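Local coordinates for periplasmic binding protein/LacI transcriptional regulator (PDB 3CTP), which binds the sugar beta-D-xylulofuranose and probably acts as a DNA-binding transcriptional repressor of the LacI family, at residues A[117-131]-A[134-146]. Residues are numbered along the deposited sequence; the frame is centred on the assembly and turned at random.
Sequences VAGIIASRSQCEDEY and IDIPVVAFENHIL. With XLF (beta-D-xylulofuranose), chain C.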
ATOM      1  N   VAL A 117     -22.146  -3.834 -12.514  1.00 15.78           N
ATOM      2  CA  VAL A 117     -22.015  -3.836 -11.045  1.00 14.65           C
ATOM      3  C   VAL A 117     -23.231  -3.179 -10.414  1.00 14.15           C
ATOM      4  O   VAL A 117     -23.943  -2.401 -11.063  1.00 14.38           O
ATOM      5  CB  VAL A 117     -20.707  -3.156 -10.576  1.00 14.52           C
ATOM      6  CG1 VAL A 117     -19.515  -3.909 -11.157  1.00 16.97           C
ATOM      7  CG2 VAL A 117     -20.678  -1.672 -10.973  1.00 14.32           C
ATOM      8  N   ALA A 118     -23.466  -3.454  -9.130  1.00 12.15           N
ATOM      9  CA  ALA A 118     -24.652  -2.953  -8.478  1.00 13.08           C
ATOM     10  C   ALA A 118     -24.522  -1.482  -8.131  1.00 13.14           C
ATOM     11  O   ALA A 118     -25.518  -0.771  -8.010  1.00 13.30           O
ATOM     12  CB  ALA A 118     -24.919  -3.746  -7.190  1.00 15.64           C
ATOM     13  N   GLY A 119     -23.287  -1.041  -7.922  1.00 11.78           N
ATOM     14  CA  GLY A 119     -23.051   0.345  -7.515  1.00 10.95           C
ATOM     15  C   GLY A 119     -21.568   0.662  -7.641  1.00  8.78           C
ATOM     16  O   GLY A 119     -20.760  -0.238  -7.789  1.00  9.72           O
ATOM     17  N   ILE A 120     -21.245   1.952  -7.615  1.00  8.38           N
ATOM     18  CA  ILE A 120     -19.868   2.414  -7.764  1.00  8.52           C
ATOM     19  C   ILE A 120     -19.557   3.423  -6.665  1.00  8.89           C
ATOM     20  O   ILE A 120     -20.398   4.286  -6.343  1.00  9.51           O
ATOM     21  CB  ILE A 120     -19.696   3.105  -9.130  1.00 10.08           C
ATOM     22  CG1 ILE A 120     -19.879   2.059 -10.246  1.00 10.38           C
ATOM     23  CG2 ILE A 120     -18.330   3.818  -9.234  1.00 11.55           C
ATOM     24  CD1 ILE A 120     -19.826   2.685 -11.686  1.00 15.74           C
ATOM     25  N   ILE A 121     -18.368   3.300  -6.081  1.00  7.82           N
ATOM     26  CA  ILE A 121     -17.844   4.280  -5.121  1.00  7.70           C
ATOM     27  C   ILE A 121     -16.717   4.993  -5.846  1.00  9.34           C
ATOM     28  O   ILE A 121     -15.715   4.378  -6.175  1.00  9.71           O
ATOM     29  CB  ILE A 121     -17.288   3.586  -3.843  1.00  7.64           C
ATOM     30  CG1 ILE A 121     -18.409   2.812  -3.150  1.00  9.91           C
ATOM     31  CG2 ILE A 121     -16.654   4.644  -2.894  1.00  9.78           C
ATOM     32  CD1 ILE A 121     -17.874   1.709  -2.156  1.00  9.73           C
ATOM     33  N   ALA A 122     -16.858   6.311  -6.021  0.50  9.26           N
ATOM     34  CA  ALA A 122     -15.948   7.122  -6.835  0.50  8.43           C
ATOM     35  C   ALA A 122     -15.068   8.031  -5.972  0.50  8.07           C
ATOM     36  O   ALA A 122     -15.526   9.065  -5.458  0.50  6.58           O
ATOM     37  CB  ALA A 122     -16.781   7.963  -7.816  0.50  9.46           C
ATOM     38  N   SER A 123     -13.797   7.660  -5.824  0.50  9.81           N
ATOM     39  CA  SER A 123     -12.904   8.378  -4.911  0.50  9.69           C
ATOM     40  C   SER A 123     -12.131   9.481  -5.627  0.50 10.15           C
ATOM     41  O   SER A 123     -11.549   9.261  -6.710  0.50  9.40           O
ATOM     42  CB  SER A 123     -11.923   7.420  -4.175  0.50 11.06           C
ATOM     43  OG  SER A 123     -12.639   6.417  -3.486  0.50 16.27           O
ATOM     44  N   ARG A 124     -12.113  10.668  -5.020  1.00  9.65           N
ATOM     45  CA  ARG A 124     -11.280  11.736  -5.532  1.00 10.33           C
ATOM     46  C   ARG A 124     -11.502  11.918  -7.046  1.00 11.23           C
ATOM     47  O   ARG A 124     -10.555  12.106  -7.842  1.00 13.56           O
ATOM     48  CB  ARG A 124      -9.803  11.485  -5.168  1.00 12.09           C
ATOM     49  CG  ARG A 124      -9.024  12.759  -4.967  1.00 16.12           C
ATOM     50  CD  ARG A 124      -7.896  12.550  -3.960  1.00 10.75           C
ATOM     51  NE  ARG A 124      -6.817  11.716  -4.515  1.00  9.74           N
ATOM     52  CZ  ARG A 124      -5.788  11.291  -3.780  1.00 10.95           C
ATOM     53  NH1 ARG A 124      -4.818  10.569  -4.335  1.00 11.14           N
ATOM     54  NH2 ARG A 124      -5.720  11.628  -2.483  1.00 10.22           N
ATOM     55  N   SER A 125     -12.768  11.890  -7.436  1.00 10.24           N
ATOM     56  CA  SER A 125     -13.122  11.938  -8.856  1.00 11.17           C
ATOM     57  C   SER A 125     -12.696  13.232  -9.543  1.00 11.76           C
ATOM     58  O   SER A 125     -12.800  14.323  -8.964  1.00 12.73           O
ATOM     59  CB  SER A 125     -14.651  11.797  -9.014  1.00 13.25           C
ATOM     60  OG  SER A 125     -15.019  11.889 -10.400  1.00 17.60           O
ATOM     61  N   GLN A 126     -12.279  13.109 -10.806  1.00 12.75           N
ATOM     62  CA  GLN A 126     -12.049  14.282 -11.662  1.00 14.97           C
ATOM     63  C   GLN A 126     -13.063  14.436 -12.795  1.00 19.23           C
ATOM     64  O   GLN A 126     -12.956  15.349 -13.628  1.00 21.27           O
ATOM     65  CB  GLN A 126     -10.636  14.273 -12.219  1.00 14.54           C
ATOM     66  CG  GLN A 126      -9.605  14.378 -11.102  1.00 22.52           C
ATOM     67  CD  GLN A 126      -8.204  14.498 -11.632  1.00 22.23           C
ATOM     68  OE1 GLN A 126      -7.981  15.016 -12.739  1.00 25.64           O
ATOM     69  NE2 GLN A 126      -7.241  14.026 -10.855  1.00 21.75           N
ATOM     70  N   CYS A 127     -14.054  13.568 -12.831  1.00 20.90           N
ATOM     71  CA  CYS A 127     -15.136  13.736 -13.809  1.00 24.29           C
ATOM     72  C   CYS A 127     -16.337  14.484 -13.266  1.00 26.31           C
ATOM     73  O   CYS A 127     -16.416  14.837 -12.084  1.00 26.18           O
ATOM     74  CB  CYS A 127     -15.612  12.389 -14.304  1.00 25.37           C
ATOM     75  SG  CYS A 127     -14.255  11.383 -14.886  1.00 40.65           S
ATOM     76  N   GLU A 128     -17.286  14.703 -14.164  1.00 27.92           N
ATOM     77  CA  GLU A 128     -18.524  15.354 -13.846  1.00 29.37           C
ATOM     78  C   GLU A 128     -19.493  14.799 -14.874  1.00 30.44           C
ATOM     79  O   GLU A 128     -20.255  13.885 -14.589  1.00 29.66           O
ATOM     80  CB  GLU A 128     -18.345  16.863 -14.015  1.00 30.16           C
ATOM     81  CG  GLU A 128     -19.608  17.685 -13.841  1.00 37.15           C
ATOM     82  CD  GLU A 128     -19.304  19.149 -13.584  1.00 36.38           C
ATOM     83  OE1 GLU A 128     -18.154  19.456 -13.201  1.00 39.08           O
ATOM     84  OE2 GLU A 128     -20.214  19.991 -13.762  1.00 41.53           O
ATOM     85  N   ASP A 129     -19.417  15.379 -16.068  1.00 32.63           N
ATOM     86  CA  ASP A 129     -19.974  14.875 -17.327  1.00 33.64           C
ATOM     87  C   ASP A 129     -20.318  13.401 -17.405  1.00 31.49           C
ATOM     88  O   ASP A 129     -21.469  13.018 -17.642  1.00 31.00           O
ATOM     89  CB  ASP A 129     -18.945  15.094 -18.446  1.00 35.85           C
ATOM     90  CG  ASP A 129     -18.528  16.544 -18.604  1.00 55.60           C
ATOM     91  OD1 ASP A 129     -18.655  17.331 -17.637  1.00 39.80           O
ATOM     92  OD2 ASP A 129     -18.050  16.880 -19.715  1.00 42.30           O
ATOM     93  N   GLU A 130     -19.278  12.585 -17.292  1.00 29.65           N
ATOM     94  CA  GLU A 130     -19.367  11.159 -17.553  1.00 27.52           C
ATOM     95  C   GLU A 130     -20.397  10.462 -16.685  1.00 24.75           C
ATOM     96  O   GLU A 130     -20.921   9.412 -17.054  1.00 23.57           O
ATOM     97  CB  GLU A 130     -18.001  10.503 -17.358  1.00 28.63           C
ATOM     98  CG  GLU A 130     -17.028  10.766 -18.493  1.00 58.65           C
ATOM     99  CD  GLU A 130     -16.801  12.246 -18.744  1.00 34.54           C
ATOM    100  OE1 GLU A 130     -16.910  13.046 -17.786  1.00 59.24           O
ATOM    101  OE2 GLU A 130     -16.486  12.606 -19.902  1.00 59.45           O
ATOM    102  N   TYR A 131     -20.694  11.051 -15.533  1.00 24.07           N
ATOM    103  CA  TYR A 131     -21.590  10.415 -14.579  1.00 24.44           C
ATOM    104  C   TYR A 131     -23.066  10.699 -14.827  1.00 27.74           C
ATOM    105  O   TYR A 131     -23.935  10.040 -14.244  1.00 28.77           O
ATOM    106  CB  TYR A 131     -21.226  10.860 -13.167  1.00 22.86           C
ATOM    107  CG  TYR A 131     -19.989  10.170 -12.657  1.00 17.00           C
ATOM    108  CD1 TYR A 131     -20.092   8.998 -11.954  1.00 18.83           C
ATOM    109  CD2 TYR A 131     -18.720  10.694 -12.892  1.00 17.68           C
ATOM    110  CE1 TYR A 131     -18.978   8.342 -11.469  1.00 17.61           C
ATOM    111  CE2 TYR A 131     -17.602  10.057 -12.404  1.00 16.58           C
ATOM    112  CZ  TYR A 131     -17.746   8.868 -11.696  1.00 19.25           C
ATOM    113  OH  TYR A 131     -16.665   8.178 -11.201  1.00 20.68           O
ATOM    114  N   ILE A 134     -24.856   7.636 -16.785  1.00 43.62           N
ATOM    115  CA  ILE A 134     -24.698   6.300 -16.244  1.00 43.16           C
ATOM    116  C   ILE A 134     -25.935   6.040 -15.406  1.00 42.51           C
ATOM    117  O   ILE A 134     -26.461   6.952 -14.772  1.00 44.41           O
ATOM    118  CB  ILE A 134     -23.395   6.141 -15.441  1.00 43.08           C
ATOM    119  CG1 ILE A 134     -23.620   6.408 -13.955  1.00 50.22           C
ATOM    120  CG2 ILE A 134     -22.310   7.055 -15.999  1.00 50.97           C
ATOM    121  CD1 ILE A 134     -22.399   6.080 -13.112  1.00 43.17           C
ATOM    122  N   ASP A 135     -26.435   4.814 -15.451  1.00 39.74           N
ATOM    123  CA  ASP A 135     -27.674   4.484 -14.774  1.00 37.06           C
ATOM    124  C   ASP A 135     -27.384   3.462 -13.687  1.00 32.53           C
ATOM    125  O   ASP A 135     -28.048   2.431 -13.583  1.00 34.23           O
ATOM    126  CB  ASP A 135     -28.677   3.913 -15.776  1.00 38.92           C
ATOM    127  CG  ASP A 135     -30.082   3.891 -15.234  1.00 49.62           C
ATOM    128  OD1 ASP A 135     -30.946   4.594 -15.798  1.00 43.37           O
ATOM    129  OD2 ASP A 135     -30.315   3.180 -14.235  1.00 46.03           O
ATOM    130  N   ILE A 136     -26.369   3.752 -12.891  1.00 25.61           N
ATOM    131  CA  ILE A 136     -25.918   2.850 -11.847  1.00 20.50           C
ATOM    132  C   ILE A 136     -25.717   3.731 -10.630  1.00 16.76           C
ATOM    133  O   ILE A 136     -25.241   4.859 -10.768  1.00 16.32           O
ATOM    134  CB  ILE A 136     -24.575   2.196 -12.221  1.00 20.89           C
ATOM    135  CG1 ILE A 136     -24.760   1.187 -13.360  1.00 26.89           C
ATOM    136  CG2 ILE A 136     -23.976   1.476 -11.031  1.00 22.97           C
ATOM    137  CD1 ILE A 136     -23.473   0.454 -13.733  1.00 26.62           C
ATOM    138  N   PRO A 137     -26.095   3.246  -9.443  1.00 14.67           N
ATOM    139  CA  PRO A 137     -25.912   4.048  -8.224  1.00 12.27           C
ATOM    140  C   PRO A 137     -24.448   4.392  -7.981  1.00 11.03           C
ATOM    141  O   PRO A 137     -23.572   3.525  -8.134  1.00 11.24           O
ATOM    142  CB  PRO A 137     -26.403   3.112  -7.109  1.00 13.40           C
ATOM    143  CG  PRO A 137     -27.471   2.248  -7.831  1.00 14.44           C
ATOM    144  CD  PRO A 137     -26.909   2.032  -9.213  1.00 15.38           C
ATOM    145  N   VAL A 138     -24.199   5.635  -7.582  1.00  9.65           N
ATOM    146  CA  VAL A 138     -22.840   6.110  -7.309  1.00  9.45           C
ATOM    147  C   VAL A 138     -22.863   6.926  -6.023  1.00 10.01           C
ATOM    148  O   VAL A 138     -23.803   7.714  -5.800  1.00 10.87           O
ATOM    149  CB  VAL A 138     -22.329   7.083  -8.429  1.00  9.31           C
ATOM    150  CG1 VAL A 138     -20.971   7.694  -8.039  1.00 11.53           C
ATOM    151  CG2 VAL A 138     -22.225   6.369  -9.765  1.00 12.93           C
ATOM    152  N   VAL A 139     -21.855   6.737  -5.168  1.00  9.19           N
ATOM    153  CA  VAL A 139     -21.544   7.695  -4.106  1.00  9.18           C
ATOM    154  C   VAL A 139     -20.082   8.114  -4.265  1.00  9.59           C
ATOM    155  O   VAL A 139     -19.289   7.377  -4.869  1.00 10.08           O
ATOM    156  CB  VAL A 139     -21.780   7.169  -2.692  1.00  9.79           C
ATOM    157  CG1 VAL A 139     -23.259   6.815  -2.522  1.00  8.41           C
ATOM    158  CG2 VAL A 139     -20.896   5.939  -2.377  1.00 10.26           C
ATOM    159  N   ALA A 140     -19.739   9.306  -3.774  1.00  8.33           N
ATOM    160  CA  ALA A 140     -18.389   9.858  -4.021  1.00  9.36           C
ATOM    161  C   ALA A 140     -17.660  10.030  -2.716  1.00  9.47           C
ATOM    162  O   ALA A 140     -18.267  10.415  -1.718  1.00 10.42           O
ATOM    163  CB  ALA A 140     -18.496  11.225  -4.689  1.00 10.47           C
ATOM    164  N   PHE A 141     -16.363   9.723  -2.713  1.00  9.58           N
ATOM    165  CA  PHE A 141     -15.483  10.097  -1.584  1.00  9.73           C
ATOM    166  C   PHE A 141     -14.680  11.379  -1.917  1.00  9.75           C
ATOM    167  O   PHE A 141     -13.980  11.420  -2.945  1.00 10.19           O
ATOM    168  CB  PHE A 141     -14.554   8.912  -1.217  1.00  9.86           C
ATOM    169  CG  PHE A 141     -13.546   9.231  -0.123  1.00 10.67           C
ATOM    170  CD1 PHE A 141     -13.968   9.520   1.170  1.00 11.58           C
ATOM    171  CD2 PHE A 141     -12.184   9.234  -0.399  1.00  9.74           C
ATOM    172  CE1 PHE A 141     -13.017   9.807   2.178  1.00  9.96           C
ATOM    173  CE2 PHE A 141     -11.237   9.526   0.602  1.00 10.55           C
ATOM    174  CZ  PHE A 141     -11.661   9.809   1.872  1.00 11.26           C
ATOM    175  N   GLU A 142     -14.848  12.419  -1.086  1.00  9.60           N
ATOM    176  CA  GLU A 142     -14.140  13.717  -1.186  1.00 10.66           C
ATOM    177  C   GLU A 142     -14.575  14.681  -2.258  1.00 12.29           C
ATOM    178  O   GLU A 142     -15.011  15.802  -1.950  1.00 12.69           O
ATOM    179  CB  GLU A 142     -12.625  13.538  -1.255  1.00 11.07           C
ATOM    180  CG  GLU A 142     -12.117  13.012   0.088  1.00 12.53           C
ATOM    181  CD  GLU A 142     -10.597  12.942   0.185  1.00 13.27           C
ATOM    182  OE1 GLU A 142     -10.100  12.734   1.322  1.00 11.75           O
ATOM    183  OE2 GLU A 142      -9.913  13.093  -0.857  1.00  9.99           O
ATOM    184  N   ASN A 143     -14.362  14.316  -3.524  1.00  9.37           N
ATOM    185  CA  ASN A 143     -14.618  15.289  -4.571  1.00  8.74           C
ATOM    186  C   ASN A 143     -16.065  15.198  -5.013  1.00 10.37           C
ATOM    187  O   ASN A 143     -16.591  14.100  -5.237  1.00 12.57           O
ATOM    188  CB  ASN A 143     -13.721  15.019  -5.786  1.00  8.24           C
ATOM    189  CG  ASN A 143     -12.301  15.502  -5.599  1.00 10.89           C
ATOM    190  OD1 ASN A 143     -11.919  16.007  -4.545  1.00  9.86           O
ATOM    191  ND2 ASN A 143     -11.493  15.345  -6.654  1.00 10.94           N
ATOM    192  N   HIS A 144     -16.683  16.360  -5.161  1.00 10.03           N
ATOM    193  CA  HIS A 144     -18.069  16.442  -5.615  1.00  9.42           C
ATOM    194  C   HIS A 144     -18.130  16.155  -7.101  1.00 12.57           C
ATOM    195  O   HIS A 144     -17.334  16.681  -7.870  1.00 16.22           O
ATOM    196  CB  HIS A 144     -18.601  17.849  -5.330  1.00 10.13           C
ATOM    197  CG  HIS A 144     -18.805  18.107  -3.871  1.00 11.43           C
ATOM    198  ND1 HIS A 144     -17.782  18.492  -3.030  1.00 15.22           N
ATOM    199  CD2 HIS A 144     -19.908  17.988  -3.090  1.00 12.55           C
ATOM    200  CE1 HIS A 144     -18.242  18.597  -1.793  1.00 15.32           C
ATOM    201  NE2 HIS A 144     -19.529  18.296  -1.802  1.00 17.72           N
ATOM    202  N   ILE A 145     -19.121  15.380  -7.525  1.00 11.28           N
ATOM    203  CA  ILE A 145     -19.204  14.998  -8.921  1.00 12.31           C
ATOM    204  C   ILE A 145     -20.351  15.719  -9.605  1.00 15.18           C
ATOM    205  O   ILE A 145     -20.131  16.566 -10.493  1.00 16.89           O
ATOM    206  CB  ILE A 145     -19.341  13.470  -9.023  1.00 12.31           C
ATOM    207  CG1 ILE A 145     -18.119  12.849  -8.383  1.00 12.02           C
ATOM    208  CG2 ILE A 145     -19.373  13.037 -10.503  1.00 16.00           C
ATOM    209  CD1 ILE A 145     -18.094  11.319  -8.489  1.00 13.56           C
ATOM    210  N   LEU A 146     -21.558  15.409  -9.166  1.00 14.57           N
ATOM    211  CA  LEU A 146     -22.745  16.098  -9.666  1.00 15.66           C
ATOM    212  C   LEU A 146     -23.641  16.351  -8.476  1.00 16.13           C
ATOM    213  O   LEU A 146     -23.509  15.679  -7.445  1.00 15.15           O
ATOM    214  CB  LEU A 146     -23.484  15.223 -10.652  1.00 16.43           C
ATOM    215  CG  LEU A 146     -22.793  14.903 -11.980  1.00 20.35           C
ATOM    216  CD1 LEU A 146     -23.553  13.804 -12.704  1.00 19.23           C
ATOM    217  CD2 LEU A 146     -22.666  16.148 -12.878  1.00 20.75           C
TER
HETATM  218  O4  XLF C 401      -7.243  13.502  -0.889  1.00 10.69           O
HETATM  219  C4  XLF C 401      -6.641  13.415   0.405  1.00  9.94           C
HETATM  220  C5  XLF C 401      -5.134  13.507   0.215  1.00  7.80           C
HETATM  221  O5  XLF C 401      -4.622  12.195   0.470  1.00  8.98           O
HETATM  222  C3  XLF C 401      -6.864  12.040   1.013  1.00  9.19           C
HETATM  223  O3  XLF C 401      -7.805  12.084   2.094  1.00  9.46           O
HETATM  224  C2  XLF C 401      -5.480  11.696   1.493  1.00  9.00           C
HETATM  225  O2  XLF C 401      -5.182  12.373   2.731  1.00  8.32           O
HETATM  226  C1  XLF C 401      -5.260  10.203   1.630  1.00  6.89           C
HETATM  227  O1  XLF C 401      -3.887   9.957   1.969  1.00 10.36           O
HETATM  228  O   HOH W   1     -15.084  11.860  -5.725  1.00 10.32           O
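Ile145 reaches over the Tyr131 ring: its CD1 stands 4.2 Å from the ring centroid and 15° off the normal, a CH-pi contact over one face, while CG2 touches CD2 of Tyr131 at 3.4 Å. On that same side Val138 meets the rim obliquely, its CG1 4.0 Å from CE1 of Tyr131, and CD1 of Ile134 lies beside CD1 of Tyr131. With CG anti to the carbonyl carbon (chi1 -76°), Tyr131 turns its ring under Ile145, and its OH bonds to Glu105. Replacing Tyr131 by an alanine is likely to open a gap under Ile145 and beside Val138 and to leave Glu105 without its phenolic partner.

Asn143 ND2 donates to Ser125 O at 2.8 Å in a nearly straight bond; the acceptor lies in the amide plane, but the donor sits above the carbonyl plane. Arg124 and Glu142, just past the strands' C-terminal ends, run side by side to the sugar: Arg124 NH2 donates to XLF O4 (2.9 Å), and XLF O4 donates to Glu142 OE2 (2.7 Å). Asp100 and Asp213 hold Arg124 NH1 by salt bridges, which would fix the guanidinium.

Strands 119-123 and 138-141 are parallel neighbours of the periplasmic-binding-protein fold, joined by backbone bonds such as Ile120 N to Pro137 O (2.9 Å). Strand 62-67 flanks 119-123; helix 102-114 packs on Ile120 and Ile134, helix 286-302 on Ile121 and Pro137.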